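Local coordinates for methyltransferase domain-containing protein (Serratia marcescens, PDB 7CLU) that probably transfers a methyl group from S-adenosyl-L-methionine to an oxygen of its substrate, as an O-methyltransferase of the prodigiosin pathway, at residues Phe206-Leu211 with Val222-Val227; Leu173-Gly178 with Gly230-Gly235. All blocks are in the same frame, centred on the assembly; numbering follows the deposited sequence.

Both contacts belong to the seven-stranded Rossmann-like sheet of the methyltransferase domain, and their centres lie about 9 Å apart. Interaction 1 sits at the outermost strand 221-224, partly buried, and mixes a small aliphatic cluster with an arginine-carbonyl bond and a water bridge. Interaction 2 is fully buried and purely aliphatic, packing the inner strand 171-175 against the loop that leads into strand 239-243. The chain of interaction 1 is nested within that of interaction 2, and the two meet directly: D226 N lies 2.9 Å from D231 O, a probable hydrogen bond, while V227, of the S-adenosyl-L-homocysteine site, packs on I175.

Interaction 1: Phe206-Leu211 with Val222-Val227; sequences FLRDKL and VVEGDV
V222, on edge strand 221-224, packs under three side chains of helix 201-214; helix segment 206-211 runs almost exactly antiparallel to strand segment 222-224 (176°), their axes 9.4 Å apart at closest. The CG2 methyl of V222 is the meeting point of two leucines: CD1 of L211 comes to 3.8 Å from V222 CG2, and CD2 of L207 to 3.9 Å from the same methyl. L207 also touches I197 and E199 of the neighbouring strand 194-199. R208 handles the polar part of V222. Its chain bends at chi3 (-97°), which brings the guanidinium over the valine, with V222 CB below one face at 3.7 Å from R208 NH2. That same NH2 donates to V222 O at 2.9 Å. The bond is bent (136° at the hydrogen), and the donor stands above the carbonyl plane. A water accepts from both R208 NE, at 3.1 Å, and V222 N, so the arginine serves the amide and the carbonyl of one residue. V223 turns away from the helix and pairs through its backbone with I197 and E199. At E224 the strand ends; OE1 lies near the guanidinium plane but 4.0 Å from R208 NH2, too far for a salt bridge. Beyond G225, D226 OD1 accepts hydrogen bonds from the backbone N atoms of I228 and S229; D226 and V227 belong to the S-adenosyl-L-homocysteine site of this protein. The edge strand of this beta-alpha-beta unit is thus closed by leucines on the buried side and by arginine on the outer side, where the N and O of V222, on the outermost strand of the sheet within this chain, are met by water and by the arginine, and E224 probably adds mild electrostatic attraction.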
ATOM      1  N   PHE A 206      13.760  19.368  26.305  1.00 47.48           N
ATOM      2  CA  PHE A 206      14.142  18.053  25.791  1.00 43.09           C
ATOM      3  C   PHE A 206      15.246  18.176  24.743  1.00 44.95           C
ATOM      4  O   PHE A 206      16.252  17.453  24.786  1.00 39.71           O
ATOM      5  CB  PHE A 206      12.908  17.349  25.216  1.00 45.39           C
ATOM      6  CG  PHE A 206      13.216  16.071  24.471  1.00 53.43           C
ATOM      7  CD1 PHE A 206      13.516  14.903  25.160  1.00 54.11           C
ATOM      8  CD2 PHE A 206      13.193  16.038  23.084  1.00 50.48           C
ATOM      9  CE1 PHE A 206      13.799  13.729  24.477  1.00 56.46           C
ATOM     10  CE2 PHE A 206      13.474  14.868  22.393  1.00 52.29           C
ATOM     11  CZ  PHE A 206      13.777  13.711  23.088  1.00 57.09           C
ATOM     12  N   LEU A 207      15.074  19.096  23.793  1.00 44.25           N
ATOM     13  CA  LEU A 207      16.102  19.329  22.787  1.00 42.70           C
ATOM     14  C   LEU A 207      17.390  19.842  23.428  1.00 39.77           C
ATOM     15  O   LEU A 207      18.496  19.441  23.032  1.00 34.46           O
ATOM     16  CB  LEU A 207      15.580  20.311  21.735  1.00 40.85           C
ATOM     17  CG  LEU A 207      16.563  20.655  20.615  1.00 42.71           C
ATOM     18  CD1 LEU A 207      16.533  19.588  19.531  1.00 37.72           C
ATOM     19  CD2 LEU A 207      16.296  22.047  20.035  1.00 39.85           C
ATOM     20  N   ARG A 208      17.265  20.718  24.426  1.00 36.25           N
ATOM     21  CA  ARG A 208      18.440  21.177  25.153  1.00 40.66           C
ATOM     22  C   ARG A 208      19.192  20.000  25.760  1.00 42.20           C
ATOM     23  O   ARG A 208      20.428  19.937  25.695  1.00 35.93           O
ATOM     24  CB  ARG A 208      18.030  22.177  26.233  1.00 43.05           C
ATOM     25  CG  ARG A 208      19.051  23.277  26.488  1.00 44.73           C
ATOM     26  CD  ARG A 208      18.532  24.306  27.488  1.00 51.06           C
ATOM     27  NE  ARG A 208      17.953  25.485  26.843  1.00 47.62           N
ATOM     28  CZ  ARG A 208      16.650  25.765  26.812  1.00 44.68           C
ATOM     29  NH1 ARG A 208      15.773  24.951  27.386  1.00 49.32           N
ATOM     30  NH2 ARG A 208      16.222  26.865  26.202  1.00 44.35           N
ATOM     31  N   ASP A 209      18.454  19.047  26.334  1.00 39.35           N
ATOM     32  CA  ASP A 209      19.076  17.867  26.918  1.00 38.42           C
ATOM     33  C   ASP A 209      19.763  17.024  25.852  1.00 38.41           C
ATOM     34  O   ASP A 209      20.885  16.546  26.062  1.00 35.80           O
ATOM     35  CB  ASP A 209      18.025  17.050  27.671  1.00 44.03           C
ATOM     36  CG  ASP A 209      17.508  17.773  28.910  1.00 49.58           C
ATOM     37  OD1 ASP A 209      18.240  18.636  29.437  1.00 52.40           O
ATOM     38  OD2 ASP A 209      16.371  17.499  29.349  1.00 52.50           O
ATOM     39  N   LYS A 210      19.117  16.848  24.694  1.00 36.84           N
ATOM     40  CA  LYS A 210      19.718  16.051  23.629  1.00 35.49           C
ATOM     41  C   LYS A 210      20.974  16.717  23.082  1.00 36.05           C
ATOM     42  O   LYS A 210      21.991  16.041  22.840  1.00 29.48           O
ATOM     43  CB  LYS A 210      18.712  15.823  22.498  1.00 39.72           C
ATOM     44  CG  LYS A 210      17.920  14.522  22.611  1.00 46.65           C
ATOM     45  CD  LYS A 210      17.226  14.408  23.959  1.00 48.49           C
ATOM     46  CE  LYS A 210      17.189  12.969  24.435  1.00 56.24           C
ATOM     47  NZ  LYS A 210      16.579  12.076  23.408  1.00 60.36           N
ATOM     48  N   LEU A 211      20.914  18.037  22.861  1.00 26.81           N
ATOM     49  CA  LEU A 211      22.086  18.771  22.389  1.00 35.94           C
ATOM     50  C   LEU A 211      23.226  18.675  23.388  1.00 32.34           C
ATOM     51  O   LEU A 211      24.391  18.521  23.000  1.00 30.08           O
ATOM     52  CB  LEU A 211      21.741  20.241  22.141  1.00 28.18           C
ATOM     53  CG  LEU A 211      20.961  20.610  20.875  1.00 32.95           C
ATOM     54  CD1 LEU A 211      20.785  22.136  20.813  1.00 34.14           C
ATOM     55  CD2 LEU A 211      21.629  20.094  19.610  1.00 31.37           C
ATOM     56  N   VAL A 222      19.166  27.052  22.347  1.00 31.34           N
ATOM     57  CA  VAL A 222      17.750  26.765  22.178  1.00 32.65           C
ATOM     58  C   VAL A 222      16.991  27.965  22.711  1.00 33.30           C
ATOM     59  O   VAL A 222      17.127  28.317  23.889  1.00 31.92           O
ATOM     60  CB  VAL A 222      17.329  25.478  22.900  1.00 32.24           C
ATOM     61  CG1 VAL A 222      15.896  25.114  22.535  1.00 36.07           C
ATOM     62  CG2 VAL A 222      18.274  24.349  22.530  1.00 36.27           C
ATOM     63  N   VAL A 223      16.231  28.615  21.842  1.00 29.53           N
ATOM     64  CA  VAL A 223      15.349  29.691  22.259  1.00 27.49           C
ATOM     65  C   VAL A 223      13.910  29.232  22.093  1.00 31.42           C
ATOM     66  O   VAL A 223      13.596  28.326  21.318  1.00 28.64           O
ATOM     67  CB  VAL A 223      15.596  30.984  21.476  1.00 30.57           C
ATOM     68  CG1 VAL A 223      17.042  31.462  21.696  1.00 34.79           C
ATOM     69  CG2 VAL A 223      15.265  30.780  20.012  1.00 27.71           C
ATOM     70  N   GLU A 224      13.021  29.883  22.823  1.00 33.88           N
ATOM     71  CA  GLU A 224      11.632  29.471  22.830  1.00 33.49           C
ATOM     72  C   GLU A 224      10.795  30.447  22.022  1.00 32.44           C
ATOM     73  O   GLU A 224      11.080  31.648  21.960  1.00 30.93           O
ATOM     74  CB  GLU A 224      11.134  29.337  24.267  1.00 38.00           C
ATOM     75  CG  GLU A 224      11.932  28.280  25.024  1.00 41.42           C
ATOM     76  CD  GLU A 224      11.591  28.198  26.492  1.00 48.71           C
ATOM     77  OE1 GLU A 224      12.524  28.044  27.311  1.00 53.90           O
ATOM     78  OE2 GLU A 224      10.391  28.276  26.824  1.00 52.38           O
ATOM     79  N   GLY A 225       9.783  29.908  21.362  1.00 34.50           N
ATOM     80  CA  GLY A 225       8.969  30.709  20.475  1.00 35.75           C
ATOM     81  C   GLY A 225       7.891  29.866  19.835  1.00 33.95           C
ATOM     82  O   GLY A 225       7.759  28.665  20.104  1.00 35.82           O
ATOM     83  N   ASP A 226       7.142  30.515  18.947  1.00 31.20           N
ATOM     84  CA  ASP A 226       5.936  29.939  18.357  1.00 33.12           C
ATOM     85  C   ASP A 226       5.745  30.588  16.993  1.00 32.05           C
ATOM     86  O   ASP A 226       5.446  31.784  16.920  1.00 32.29           O
ATOM     87  CB  ASP A 226       4.726  30.192  19.261  1.00 35.26           C
ATOM     88  CG  ASP A 226       3.544  29.271  18.963  1.00 36.96           C
ATOM     89  OD1 ASP A 226       3.179  29.073  17.773  1.00 33.95           O
ATOM     90  OD2 ASP A 226       2.962  28.764  19.949  1.00 38.10           O
ATOM     91  N   VAL A 227       5.887  29.805  15.921  1.00 26.19           N
ATOM     92  CA  VAL A 227       5.647  30.357  14.591  1.00 29.34           C
ATOM     93  C   VAL A 227       4.181  30.690  14.372  1.00 30.77           C
ATOM     94  O   VAL A 227       3.861  31.543  13.538  1.00 32.47           O
ATOM     95  CB  VAL A 227       6.133  29.402  13.485  1.00 32.50           C
ATOM     96  CG1 VAL A 227       7.604  29.528  13.308  1.00 30.47           C
ATOM     97  CG2 VAL A 227       5.704  27.972  13.777  1.00 35.73           C
TER
HETATM   98  O   HOH W   1      20.147  26.754  24.988  1.00 37.36           O

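Interaction 2: Leu173-Gly178 with Gly230-Gly235; sequences LDIGSG and GDLPIG
The inner strand 171-175 of the Rossmann-like sheet, between strands 194-199 and 239-243, receives here the loop that connects strand 221-224 to strand 239-243, and the join is made entirely by aliphatic side chains. L173 and I234 meet at the start of the contact, their side chains crossing at about a right angle, with L173 CD2 4.0 Å from I234 CG2. The isoleucine holds CG1 between its backbone N and carbonyl carbon (chi1 71°), which leaves CG2 beside the N, facing the leucine. Two residues further along the strand, CD1 of I175 is the shared tip: it lies 4.4 Å from CD1 of I234 and 4.4 Å from CD2 of L232, a looser fit than the leucine pair. L232 and I234 both point toward the strand; P233 between them is the centre of an inverse gamma turn, with a weak bond of 2.8 Å from I234 N to L232 O. I240 of strand 239-243 touches L173, I175 and I234, while helix 251-264 supplies I261 and A264 against the loop. After I175 the chain enters G176, S177 and G178, part of the glycine-rich turn that follows the first strand in class I S-adenosylmethionine-dependent methyltransferases, the fold to which this hydrophobic layer beside strand 171-175 belongs.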
ATOM      1  N   LEU A 173      19.590  30.433  12.600  1.00 26.14           N
ATOM      2  CA  LEU A 173      18.590  29.883  13.500  1.00 25.83           C
ATOM      3  C   LEU A 173      17.660  28.959  12.731  1.00 24.52           C
ATOM      4  O   LEU A 173      17.170  29.311  11.654  1.00 26.50           O
ATOM      5  CB  LEU A 173      17.792  30.995  14.185  1.00 26.97           C
ATOM      6  CG  LEU A 173      16.781  30.485  15.222  1.00 27.21           C
ATOM      7  CD1 LEU A 173      16.759  31.379  16.453  1.00 31.61           C
ATOM      8  CD2 LEU A 173      15.414  30.451  14.596  1.00 27.09           C
ATOM      9  N   ASP A 174      17.412  27.784  13.294  1.00 28.63           N
ATOM     10  CA  ASP A 174      16.578  26.756  12.685  1.00 28.65           C
ATOM     11  C   ASP A 174      15.261  26.696  13.452  1.00 25.99           C
ATOM     12  O   ASP A 174      15.249  26.421  14.661  1.00 26.65           O
ATOM     13  CB  ASP A 174      17.286  25.400  12.724  1.00 27.17           C
ATOM     14  CG  ASP A 174      16.690  24.378  11.757  1.00 32.87           C
ATOM     15  OD1 ASP A 174      16.038  24.760  10.760  1.00 30.31           O
ATOM     16  OD2 ASP A 174      16.892  23.166  11.999  1.00 36.14           O
ATOM     17  N   ILE A 175      14.158  26.924  12.759  1.00 30.07           N
ATOM     18  CA  ILE A 175      12.863  26.974  13.422  1.00 29.46           C
ATOM     19  C   ILE A 175      12.262  25.576  13.466  1.00 28.55           C
ATOM     20  O   ILE A 175      11.984  24.971  12.422  1.00 27.17           O
ATOM     21  CB  ILE A 175      11.907  27.953  12.734  1.00 29.18           C
ATOM     22  CG1 ILE A 175      12.451  29.381  12.835  1.00 31.19           C
ATOM     23  CG2 ILE A 175      10.553  27.830  13.386  1.00 31.35           C
ATOM     24  CD1 ILE A 175      11.456  30.464  12.471  1.00 31.02           C
ATOM     25  N   GLY A 176      12.047  25.075  14.679  1.00 28.12           N
ATOM     26  CA  GLY A 176      11.296  23.847  14.843  1.00 36.97           C
ATOM     27  C   GLY A 176      12.068  22.610  14.454  1.00 38.69           C
ATOM     28  O   GLY A 176      11.459  21.620  14.033  1.00 41.55           O
ATOM     29  N   SER A 177      13.402  22.667  14.542  1.00 39.50           N
ATOM     30  CA  SER A 177      14.271  21.496  14.450  1.00 40.39           C
ATOM     31  C   SER A 177      13.702  20.350  15.275  1.00 46.09           C
ATOM     32  O   SER A 177      13.309  20.532  16.430  1.00 44.64           O
ATOM     33  CB  SER A 177      15.676  21.837  14.976  1.00 38.83           C
ATOM     34  OG  SER A 177      16.591  22.266  13.980  1.00 40.32           O
ATOM     35  N   GLY A 178      13.672  19.166  14.689  1.00 50.58           N
ATOM     36  CA  GLY A 178      13.382  18.027  15.526  1.00 44.30           C
ATOM     37  C   GLY A 178      14.472  17.853  16.565  1.00 44.17           C
ATOM     38  O   GLY A 178      14.246  18.018  17.771  1.00 39.85           O
ATOM     39  N   GLY A 230       3.427  33.744  16.346  1.00 35.09           N
ATOM     40  CA  GLY A 230       4.364  34.733  15.853  1.00 29.30           C
ATOM     41  C   GLY A 230       5.312  35.268  16.892  1.00 35.12           C
ATOM     42  O   GLY A 230       6.057  36.210  16.607  1.00 35.51           O
ATOM     43  N   ASP A 231       5.307  34.696  18.089  1.00 34.02           N
ATOM     44  CA  ASP A 231       6.234  35.041  19.154  1.00 28.96           C
ATOM     45  C   ASP A 231       7.586  34.401  18.819  1.00 32.57           C
ATOM     46  O   ASP A 231       7.870  33.261  19.183  1.00 30.72           O
ATOM     47  CB  ASP A 231       5.669  34.560  20.482  1.00 35.93           C
ATOM     48  CG  ASP A 231       6.647  34.685  21.613  1.00 44.06           C
ATOM     49  OD1 ASP A 231       7.452  35.644  21.599  1.00 49.11           O
ATOM     50  OD2 ASP A 231       6.609  33.821  22.519  1.00 46.59           O
ATOM     51  N   LEU A 232       8.430  35.155  18.117  1.00 29.24           N
ATOM     52  CA  LEU A 232       9.665  34.639  17.527  1.00 34.17           C
ATOM     53  C   LEU A 232      10.830  35.539  17.909  1.00 30.24           C
ATOM     54  O   LEU A 232      11.075  36.559  17.237  1.00 32.56           O
ATOM     55  CB  LEU A 232       9.536  34.539  16.012  1.00 29.20           C
ATOM     56  CG  LEU A 232       8.490  33.530  15.546  1.00 29.84           C
ATOM     57  CD1 LEU A 232       8.121  33.750  14.089  1.00 29.31           C
ATOM     58  CD2 LEU A 232       8.988  32.100  15.791  1.00 26.11           C
ATOM     59  N   PRO A 233      11.566  35.211  18.964  1.00 31.00           N
ATOM     60  CA  PRO A 233      12.744  36.020  19.326  1.00 31.51           C
ATOM     61  C   PRO A 233      13.922  35.676  18.425  1.00 34.28           C
ATOM     62  O   PRO A 233      14.916  35.077  18.832  1.00 36.40           O
ATOM     63  CB  PRO A 233      12.980  35.621  20.785  1.00 32.39           C
ATOM     64  CG  PRO A 233      12.574  34.205  20.835  1.00 34.56           C
ATOM     65  CD  PRO A 233      11.397  34.058  19.865  1.00 34.23           C
ATOM     66  N   ILE A 234      13.792  36.041  17.156  1.00 31.82           N
ATOM     67  CA  ILE A 234      14.720  35.607  16.124  1.00 34.91           C
ATOM     68  C   ILE A 234      15.408  36.797  15.453  1.00 34.61           C
ATOM     69  O   ILE A 234      16.008  36.648  14.396  1.00 36.19           O
ATOM     70  CB  ILE A 234      14.003  34.712  15.095  1.00 34.96           C
ATOM     71  CG1 ILE A 234      13.045  35.526  14.227  1.00 31.72           C
ATOM     72  CG2 ILE A 234      13.221  33.613  15.810  1.00 27.13           C
ATOM     73  CD1 ILE A 234      12.252  34.685  13.218  1.00 29.88           C
ATOM     74  N   GLY A 235      15.352  37.974  16.084  1.00 33.23           N
ATOM     75  CA  GLY A 235      15.873  39.195  15.477  1.00 31.81           C
ATOM     76  C   GLY A 235      17.385  39.249  15.338  1.00 35.72           C
ATOM     77  O   GLY A 235      17.895  39.977  14.475  1.00 34.03           O
TER